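Local coordinates for protein probable chitinase (Chromobacterium violaceum, PDB 5JH8) that probably binds chitin and hydrolyses its glycosidic linkages as a family 18 glycoside hydrolase, at residues A[272-275]-A[281-284]. Residues are numbered along the deposited sequence; the frame is centred on the assembly and turned at random.
Sequences WTEN and LKAS
Glu-274 and Lys-282 meet in a buried salt bridge that joins Glu-274, just past the end of strand 268-273, to Lys-282 in the second turn of helix 276-289. The ammonium NZ of Lys-282 gives a hydrogen bond of 2.7 Å to OE1 of Glu-274, which accepts it through its syn lone pair; the second oxygen, OE2, is farther from the same NZ, at 3.3 Å, and the bond is to OE1. The two side chains reach this point differently. Lys-282 runs out almost straight beyond CG, closing much of the 10.0 Å between its CA and that of Glu-274, whereas the acid chain folds at chi2 (-61°) and brings its carboxylate against the lysine NZ.

Buried charges are usually compensated by neighbouring polar groups, and here both ends have further partners. Ser-278 OG also hydrogen-bonds OE1, while NZ is held by the carbonyl oxygens of Ala-191 and His-255, which probably helps keep the lysine charged. Asn-275, next in sequence to Glu-274, is the N-cap of the helix. The side chain of Glu-274 is about 11 Å from the bound dimethylamino acid. The bridge ties the antiparallel strands inserted in the family 18 TIM barrel to the helix that leads back to barrel strand 293-297, an internal ion pair at a strand-to-helix junction.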
ATOM      1  N   TRP A 272      -8.789   6.542 -15.318  1.00  7.05           N
ATOM      2  CA  TRP A 272      -8.072   5.273 -15.375  1.00  7.36           C
ATOM      3  C   TRP A 272      -8.340   4.521 -14.080  1.00  7.00           C
ATOM      4  O   TRP A 272      -8.177   5.090 -12.992  1.00  7.51           O
ATOM      5  CB  TRP A 272      -6.569   5.478 -15.542  1.00  8.06           C
ATOM      6  CG  TRP A 272      -6.168   5.854 -16.928  1.00  8.14           C
ATOM      7  CD1 TRP A 272      -6.044   7.118 -17.426  1.00  9.10           C
ATOM      8  CD2 TRP A 272      -5.821   4.967 -17.998  1.00  8.57           C
ATOM      9  NE1 TRP A 272      -5.627   7.077 -18.734  1.00 10.22           N
ATOM     10  CE2 TRP A 272      -5.490   5.767 -19.111  1.00 10.34           C
ATOM     11  CE3 TRP A 272      -5.760   3.585 -18.126  1.00  9.87           C
ATOM     12  CZ2 TRP A 272      -5.115   5.216 -20.345  1.00 11.16           C
ATOM     13  CZ3 TRP A 272      -5.388   3.047 -19.325  1.00 11.22           C
ATOM     14  CH2 TRP A 272      -5.060   3.853 -20.422  1.00 11.45           C
ATOM     15  N   THR A 273      -8.760   3.258 -14.189  1.00  7.30           N
ATOM     16  CA  THR A 273      -9.087   2.467 -13.017  1.00  7.65           C
ATOM     17  C   THR A 273      -8.941   0.989 -13.366  1.00  6.93           C
ATOM     18  O   THR A 273      -8.343   0.614 -14.386  1.00  8.03           O
ATOM     19  CB  THR A 273     -10.464   2.854 -12.463  1.00  8.21           C
ATOM     20  OG1 THR A 273     -10.619   2.247 -11.181  1.00  9.07           O
ATOM     21  CG2 THR A 273     -11.578   2.456 -13.411  1.00  9.48           C
ATOM     22  N   GLU A 274      -9.476   0.158 -12.481  1.00  7.47           N
ATOM     23  CA  GLU A 274      -9.417  -1.296 -12.558  1.00  7.46           C
ATOM     24  C   GLU A 274     -10.793  -1.854 -12.909  1.00  7.36           C
ATOM     25  O   GLU A 274     -11.825  -1.188 -12.747  1.00  8.34           O
ATOM     26  CB  GLU A 274      -9.002  -1.926 -11.212  1.00  7.69           C
ATOM     27  CG  GLU A 274      -7.705  -1.380 -10.600  1.00  7.47           C
ATOM     28  CD  GLU A 274      -6.498  -1.586 -11.481  1.00  7.48           C
ATOM     29  OE1 GLU A 274      -6.394  -2.680 -12.107  1.00  7.73           O
ATOM     30  OE2 GLU A 274      -5.657  -0.658 -11.556  1.00  7.93           O
ATOM     31  N   ASN A 275     -10.799  -3.106 -13.381  1.00  7.68           N
ATOM     32  CA  ASN A 275     -12.026  -3.893 -13.414  1.00  8.15           C
ATOM     33  C   ASN A 275     -11.729  -5.285 -12.864  1.00  7.37           C
ATOM     34  O   ASN A 275     -10.647  -5.539 -12.347  1.00  7.53           O
ATOM     35  CB  ASN A 275     -12.672  -3.903 -14.812  1.00  8.81           C
ATOM     36  CG  ASN A 275     -11.874  -4.689 -15.832  1.00  8.42           C
ATOM     37  OD1 ASN A 275     -10.831  -5.250 -15.538  1.00  8.91           O
ATOM     38  ND2 ASN A 275     -12.363  -4.700 -17.067  1.00 10.58           N
ATOM     39  N   LEU A 281      -5.895 -10.382 -12.783  1.00  7.55           N
ATOM     40  CA  LEU A 281      -4.583 -10.501 -13.414  1.00  7.73           C
ATOM     41  C   LEU A 281      -3.490 -10.092 -12.429  1.00  7.65           C
ATOM     42  O   LEU A 281      -2.479 -10.789 -12.259  1.00  7.91           O
ATOM     43  CB  LEU A 281      -4.538  -9.663 -14.703  1.00  9.42           C
ATOM     44  CG  LEU A 281      -3.268  -9.673 -15.567  1.00 10.93           C
ATOM     45  CD1 LEU A 281      -2.184  -8.783 -15.027  1.00 10.85           C
ATOM     46  CD2 LEU A 281      -2.731 -11.078 -15.755  1.00 12.78           C
ATOM     47  N   LYS A 282      -3.674  -8.947 -11.778  1.00  7.40           N
ATOM     48  CA  LYS A 282      -2.642  -8.447 -10.871  1.00  7.30           C
ATOM     49  C   LYS A 282      -2.483  -9.353  -9.648  1.00  6.99           C
ATOM     50  O   LYS A 282      -1.355  -9.564  -9.193  1.00  7.23           O
ATOM     51  CB  LYS A 282      -2.916  -6.983 -10.546  1.00  7.59           C
ATOM     52  CG  LYS A 282      -2.719  -6.142 -11.811  1.00  8.24           C
ATOM     53  CD  LYS A 282      -3.406  -4.781 -11.825  1.00  7.35           C
ATOM     54  CE  LYS A 282      -3.390  -4.247 -13.261  1.00  7.77           C
ATOM     55  NZ  LYS A 282      -4.013  -2.906 -13.365  1.00  7.53           N
ATOM     56  N   ALA A 283      -3.573  -9.946  -9.154  1.00  6.81           N
ATOM     57  CA  ALA A 283      -3.460 -10.918  -8.070  1.00  7.78           C
ATOM     58  C   ALA A 283      -2.774 -12.199  -8.529  1.00  7.99           C
ATOM     59  O   ALA A 283      -2.050 -12.844  -7.753  1.00  9.45           O
ATOM     60  CB  ALA A 283      -4.834 -11.185  -7.471  1.00  7.69           C
ATOM     61  N   SER A 284      -2.986 -12.586  -9.791  1.00  8.62           N
ATOM     62  CA  SER A 284      -2.372 -13.804 -10.313  1.00  9.62           C
ATOM     63  C   SER A 284      -0.862 -13.690 -10.382  1.00  9.25           C
ATOM     64  O   SER A 284      -0.175 -14.712 -10.493  1.00  9.65           O
ATOM     65  CB  SER A 284      -2.939 -14.134 -11.696  1.00  9.99           C
ATOM     66  OG  SER A 284      -2.327 -13.398 -12.745  1.00 10.60           O
TER